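Local coordinates for protein farnesyltransferase, putative (Trypanosoma cruzi, PDB 3WCA) that probably catalyses the magnesium-dependent condensation of two farnesyl diphosphate molecules into squalene, the first step from farnesyl diphosphate toward lanosterol, at residues A338-Q343 with D348-L353; A252-A257 with L293-K298. The protein carries 1 engineered substitution. All blocks are in the same frame, centred on the assembly; numbering follows the deposited sequence.

How the interactions relate
Both interactions are small, apolar contacts on the same side of an all-helical chain, with centres 11 Å apart. Interaction 2 is the core one: all three residues that touch are buried, and they join helix 243-258 to the end of helix 274-294. Interaction 1 lies further out, about 25 Å from the centre of the chain, where a partly exposed methionine in the linker before helix 347-362 rests on a buried isoleucine. Phe295 is shared ground, since it touches Val254 in interaction 2 and also Met340 and Ile350 of interaction 1. Polar atoms stitch the two together as well: Arg339 O probably accepts a hydrogen bond from Asn296 ND2 at 3.0 Å.

Interaction 1 (A338-Q343 with D348-L353); sequences ARMNAQ and DRIEHL
Met340 reaches out of the linker 338-343 and lays its thioether end on Ile350, near the start of the next helix. The contact is almost entirely apolar. Met340 CE meets Ile350 CG2 at 3.4 Å, closer than two methyl carbons usually come, so the packing is tight here, and the sulfur follows close behind, with Met340 SD 3.8 Å from Ile350 CB. The methionine therefore touches the branch point of the isoleucine as well as one of its methyls, the two side chains sliding past each other in opposite directions and not meeting end-on.

The torsions explain this reach. Met340 CG sits between the backbone N and the carbonyl carbon (chi1 83°), the chain then runs on extended to the sulfur, and a bend at chi3 (145°) sets the terminal methyl beside the helix. On the other side, Ile350 CG2 stands anti to its own backbone N and takes the contact, while CG1 and CD1 lead away from the methionine.

Contact with the helix backbone adds a smaller share. Met340 CE lies 3.9 Å from Glu351 N and 4.5 Å from Glu351 CB, so the methyl packs against the root of Glu351, while the carboxylate extends away from the methyl.

Within the linker there is a polar link, just after the methionine: Asn341 N is hydrogen-bonded to Asp344 OD2.

In the fold, the contact closes the connection between helix 322-338 and helix 347-362. Tyr347, at the first turn of the latter, also touches Met340 and Ala342. Arg349, Ile350 and Leu353 all pack on Ala255 of helix 243-258, so helix 347-362 rests on that helix, and Met340 comes to Ile350 from the linker.

Interaction 2 (A252-A257 with L293-K298); sequences AMVADA and LVFNNK
CG1 of Val254 (chi1 172°) and CG of Phe295 (chi1 177°) both stand anti to their backbone N, which brings the methyl to the ring. The two side chains then cross at about a right angle. Val254 CG1 approaches Phe295 CD1 to 3.7 Å, and Val254 CB is also near, 3.9 Å from Phe295 CD1, so the isopropyl group meets the ring obliquely, at CD1. The valine's second methyl serves the helix end itself, with Val254 CG2 4.3 Å from Val294 CG2. One buried valine thus touches both the last helical residue and the first beyond it.

A turn sets the phenylalanine at this point. Val294 to Asn297 form a type II beta turn, closed by Asn297 N bonding to Val294 O at 3.1 Å, with Asn296 in a left-handed conformation at its third position. The Asn296 CB atom lies 4.0 Å above the centre of the Phe295 ring, so the turn folds over one face of its own aromatic. Asn297 ND2 donates to Leu293 O at 3.2 Å, with an N-H...O angle of 155° and the donor tilted out of the carbonyl plane. That carbonyl, near the helix end, also receives a weak hydrogen bond from Arg339 NH1.

Beyond the two segments, Asn296 OD1 bonds to Asn251 ND2 of helix 243-258, a polar tie beside the apolar one. The side chain of Val294 is about 12 Å from the bound farnesyl thiodiphosphate, so this is structural packing away from the substrate pocket, part of the all-alpha isoprenoid synthase fold of the squalene and phytoene synthases.

Interaction 1 (A338-Q343 with D348-L353)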
loop_
_atom_site.group_PDB
_atom_site.type_symbol
_atom_site.label_atom_id
_atom_site.label_comp_id
_atom_site.label_asym_id
_atom_site.label_seq_id
_atom_site.Cartn_x
_atom_site.Cartn_y
_atom_site.Cartn_z
ATOM N N ALA A 338 -19.017 14.840 4.659
ATOM C CA ALA A 338 -19.628 16.104 4.273
ATOM C C ALA A 338 -19.830 16.225 2.767
ATOM O O ALA A 338 -20.711 16.956 2.310
ATOM C CB ALA A 338 -18.780 17.269 4.780
ATOM N N ARG A 339 -19.028 15.497 1.999
ATOM C CA ARG A 339 -19.108 15.553 0.546
ATOM C C ARG A 339 -20.225 14.751 -0.122
ATOM O O ARG A 339 -20.228 14.621 -1.347
ATOM C CB ARG A 339 -17.767 15.141 -0.066
ATOM C CG ARG A 339 -16.632 16.121 0.206
ATOM C CD ARG A 339 -15.407 15.782 -0.628
ATOM N NE ARG A 339 -15.784 15.506 -2.012
ATOM C CZ ARG A 339 -14.931 15.424 -3.029
ATOM N NH1 ARG A 339 -13.629 15.603 -2.829
ATOM N NH2 ARG A 339 -15.384 15.161 -4.248
ATOM N N MET A 340 -21.173 14.218 0.645
ATOM C CA MET A 340 -22.259 13.450 0.030
ATOM C C MET A 340 -23.655 13.980 0.352
ATOM O O MET A 340 -23.817 14.877 1.181
ATOM C CB MET A 340 -22.174 11.971 0.424
ATOM C CG MET A 340 -22.785 11.633 1.771
ATOM S SD MET A 340 -22.794 9.847 2.076
ATOM C CE MET A 340 -22.514 9.803 3.869
ATOM N N ASN A 341 -24.655 13.409 -0.319
ATOM C CA ASN A 341 -26.060 13.787 -0.141
ATOM C C ASN A 341 -26.955 12.576 0.129
ATOM O O ASN A 341 -26.556 11.432 -0.091
ATOM C CB ASN A 341 -26.581 14.510 -1.389
ATOM C CG ASN A 341 -26.559 16.017 -1.248
ATOM O OD1 ASN A 341 -27.150 16.573 -0.321
ATOM N ND2 ASN A 341 -25.885 16.690 -2.175
ATOM N N ALA A 342 -28.172 12.840 0.596
ATOM C CA ALA A 342 -29.132 11.781 0.883
ATOM C C ALA A 342 -29.613 11.163 -0.429
ATOM O O ALA A 342 -30.231 10.095 -0.439
ATOM C CB ALA A 342 -30.311 12.346 1.667
ATOM N N GLN A 343 -29.316 11.848 -1.532
ATOM C CA GLN A 343 -29.692 11.406 -2.877
ATOM C C GLN A 343 -28.851 10.218 -3.328
ATOM O O GLN A 343 -29.369 9.259 -3.899
ATOM C CB GLN A 343 -29.506 12.548 -3.886
ATOM C CG GLN A 343 -28.105 13.163 -3.866
ATOM C CD GLN A 343 -27.511 13.377 -5.253
ATOM O OE1 GLN A 343 -27.327 12.427 -6.016
ATOM N NE2 GLN A 343 -27.200 14.629 -5.577
ATOM N N ASP A 348 -26.427 5.860 2.716
ATOM C CA ASP A 348 -26.762 4.896 3.756
ATOM C C ASP A 348 -25.541 4.081 4.165
ATOM O O ASP A 348 -25.171 4.038 5.339
ATOM C CB ASP A 348 -27.861 3.950 3.255
ATOM C CG ASP A 348 -29.241 4.574 3.308
ATOM O OD1 ASP A 348 -29.377 5.764 2.944
ATOM O OD2 ASP A 348 -30.191 3.868 3.709
ATOM N N ARG A 349 -24.923 3.437 3.179
ATOM C CA ARG A 349 -23.756 2.601 3.413
ATOM C C ARG A 349 -22.545 3.392 3.903
ATOM O O ARG A 349 -21.755 2.896 4.704
ATOM C CB ARG A 349 -23.393 1.839 2.133
ATOM C CG ARG A 349 -22.222 0.877 2.291
ATOM C CD ARG A 349 -22.595 -0.344 3.117
ATOM N NE ARG A 349 -21.424 -0.962 3.737
ATOM C CZ ARG A 349 -21.459 -2.085 4.448
ATOM N NH1 ARG A 349 -22.608 -2.725 4.626
ATOM N NH2 ARG A 349 -20.347 -2.560 4.995
ATOM N N ILE A 350 -22.394 4.622 3.434
ATOM C CA ILE A 350 -21.251 5.420 3.853
ATOM C C ILE A 350 -21.409 5.942 5.270
ATOM O O ILE A 350 -20.447 5.973 6.035
ATOM C CB ILE A 350 -21.020 6.613 2.896
ATOM C CG1 ILE A 350 -20.609 6.094 1.517
ATOM C CG2 ILE A 350 -19.956 7.546 3.453
ATOM C CD1 ILE A 350 -19.316 5.297 1.514
ATOM N N GLU A 351 -22.630 6.330 5.625
ATOM C CA GLU A 351 -22.886 6.881 6.945
ATOM C C GLU A 351 -22.497 5.993 8.123
ATOM O O GLU A 351 -21.829 6.460 9.042
ATOM C CB GLU A 351 -24.354 7.301 7.075
ATOM C CG GLU A 351 -24.681 7.913 8.432
ATOM C CD GLU A 351 -26.032 8.605 8.472
ATOM O OE1 GLU A 351 -26.418 9.083 9.562
ATOM O OE2 GLU A 351 -26.704 8.675 7.418
ATOM N N HIS A 352 -22.905 4.728 8.118
ATOM C CA HIS A 352 -22.550 3.861 9.238
ATOM C C HIS A 352 -21.061 3.553 9.221
ATOM O O HIS A 352 -20.469 3.287 10.262
ATOM C CB HIS A 352 -23.346 2.553 9.213
ATOM C CG HIS A 352 -22.862 1.567 8.199
ATOM N ND1 HIS A 352 -22.330 0.344 8.546
ATOM C CD2 HIS A 352 -22.816 1.628 6.848
ATOM C CE1 HIS A 352 -21.975 -0.306 7.451
ATOM N NE2 HIS A 352 -22.259 0.452 6.407
ATOM N N LEU A 353 -20.453 3.585 8.043
ATOM C CA LEU A 353 -19.024 3.325 7.945
ATOM C C LEU A 353 -18.248 4.501 8.526
ATOM O O LEU A 353 -17.209 4.312 9.156
ATOM C CB LEU A 353 -18.629 3.084 6.494
ATOM C CG LEU A 353 -19.093 1.733 5.950
ATOM C CD1 LEU A 353 -18.940 1.703 4.448
ATOM C CD2 LEU A 353 -18.285 0.630 6.599
#

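Interaction 2 (A252-A257 with L293-K298)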
loop_
_atom_site.group_PDB
_atom_site.type_symbol
_atom_site.label_atom_id
_atom_site.label_comp_id
_atom_site.label_asym_id
_atom_site.label_seq_id
_atom_site.Cartn_x
_atom_site.Cartn_y
_atom_site.Cartn_z
ATOM N N ALA A 252 -18.762 3.174 -4.158
ATOM C CA ALA A 252 -18.871 1.835 -3.579
ATOM C C ALA A 252 -17.470 1.330 -3.266
ATOM O O ALA A 252 -17.275 0.544 -2.342
ATOM C CB ALA A 252 -19.563 0.878 -4.557
ATOM N N MET A 253 -16.489 1.778 -4.036
ATOM C CA MET A 253 -15.123 1.347 -3.778
ATOM C C MET A 253 -14.662 1.987 -2.473
ATOM O O MET A 253 -14.075 1.324 -1.615
ATOM C CB MET A 253 -14.213 1.754 -4.927
ATOM C CG MET A 253 -14.477 0.982 -6.214
ATOM S SD MET A 253 -13.982 -0.770 -6.170
ATOM C CE MET A 253 -12.205 -0.613 -5.982
ATOM N N VAL A 254 -14.957 3.276 -2.325
ATOM C CA VAL A 254 -14.597 4.017 -1.125
ATOM C C VAL A 254 -15.208 3.315 0.095
ATOM O O VAL A 254 -14.514 3.048 1.082
ATOM C CB VAL A 254 -15.097 5.467 -1.218
ATOM C CG1 VAL A 254 -14.909 6.185 0.109
ATOM C CG2 VAL A 254 -14.327 6.197 -2.305
ATOM N N ALA A 255 -16.503 3.006 0.015
ATOM C CA ALA A 255 -17.196 2.321 1.107
ATOM C C ALA A 255 -16.450 1.046 1.466
ATOM O O ALA A 255 -16.316 0.690 2.632
ATOM C CB ALA A 255 -18.631 1.981 0.699
ATOM N N ASP A 256 -15.955 0.354 0.454
ATOM C CA ASP A 256 -15.233 -0.877 0.712
ATOM C C ASP A 256 -13.925 -0.612 1.476
ATOM O O ASP A 256 -13.554 -1.369 2.375
ATOM C CB ASP A 256 -14.936 -1.586 -0.593
ATOM C CG ASP A 256 -14.108 -2.831 -0.390
ATOM O OD1 ASP A 256 -14.665 -3.822 0.119
ATOM O OD2 ASP A 256 -12.903 -2.810 -0.730
ATOM N N ALA A 257 -13.235 0.472 1.141
ATOM C CA ALA A 257 -11.973 0.788 1.820
ATOM C C ALA A 257 -12.186 1.257 3.253
ATOM O O ALA A 257 -11.360 1.007 4.119
ATOM C CB ALA A 257 -11.204 1.854 1.038
ATOM N N LEU A 293 -10.758 12.966 -0.619
ATOM C CA LEU A 293 -10.730 13.762 -1.838
ATOM C C LEU A 293 -11.291 13.022 -3.053
ATOM O O LEU A 293 -11.936 13.635 -3.901
ATOM C CB LEU A 293 -9.299 14.199 -2.151
ATOM C CG LEU A 293 -8.916 15.646 -1.842
ATOM C CD1 LEU A 293 -9.134 15.961 -0.371
ATOM C CD2 LEU A 293 -7.459 15.859 -2.228
ATOM N N VAL A 294 -11.050 11.717 -3.153
ATOM C CA VAL A 294 -11.547 10.980 -4.304
ATOM C C VAL A 294 -13.012 10.620 -4.180
ATOM O O VAL A 294 -13.675 10.375 -5.181
ATOM C CB VAL A 294 -10.769 9.661 -4.570
ATOM C CG1 VAL A 294 -9.299 9.956 -4.790
ATOM C CG2 VAL A 294 -10.989 8.684 -3.428
ATOM N N PHE A 295 -13.514 10.575 -2.956
ATOM C CA PHE A 295 -14.899 10.217 -2.745
ATOM C C PHE A 295 -15.868 11.151 -3.473
ATOM O O PHE A 295 -15.757 12.363 -3.371
ATOM C CB PHE A 295 -15.221 10.223 -1.251
ATOM C CG PHE A 295 -16.662 9.923 -0.944
ATOM C CD1 PHE A 295 -17.234 8.716 -1.332
ATOM C CD2 PHE A 295 -17.450 10.851 -0.266
ATOM C CE1 PHE A 295 -18.579 8.434 -1.049
ATOM C CE2 PHE A 295 -18.791 10.586 0.023
ATOM C CZ PHE A 295 -19.360 9.371 -0.370
ATOM N N ASN A 296 -16.816 10.564 -4.200
ATOM C CA ASN A 296 -17.833 11.322 -4.915
ATOM C C ASN A 296 -17.207 12.378 -5.821
ATOM O O ASN A 296 -17.814 13.410 -6.075
ATOM C CB ASN A 296 -18.772 11.981 -3.892
ATOM C CG ASN A 296 -20.180 12.212 -4.436
ATOM O OD1 ASN A 296 -20.658 11.472 -5.280
ATOM N ND2 ASN A 296 -20.852 13.235 -3.929
ATOM N N ASN A 297 -16.002 12.105 -6.319
ATOM C CA ASN A 297 -15.285 13.048 -7.181
ATOM C C ASN A 297 -15.144 12.488 -8.583
ATOM O O ASN A 297 -14.350 11.581 -8.808
ATOM C CB ASN A 297 -13.887 13.327 -6.607
ATOM C CG ASN A 297 -13.140 14.413 -7.373
ATOM O OD1 ASN A 297 -13.571 14.851 -8.444
ATOM N ND2 ASN A 297 -12.003 14.850 -6.825
ATOM N N LYS A 298 -15.886 13.038 -9.539
ATOM C CA LYS A 298 -15.814 12.508 -10.893
ATOM C C LYS A 298 -14.503 12.794 -11.630
ATOM O O LYS A 298 -14.248 12.237 -12.698
ATOM C CB LYS A 298 -17.033 12.979 -11.713
ATOM C CG LYS A 298 -16.807 14.135 -12.645
ATOM C CD LYS A 298 -16.853 15.460 -11.930
ATOM C CE LYS A 298 -16.851 16.591 -12.945
ATOM N NZ LYS A 298 -18.008 16.482 -13.871
#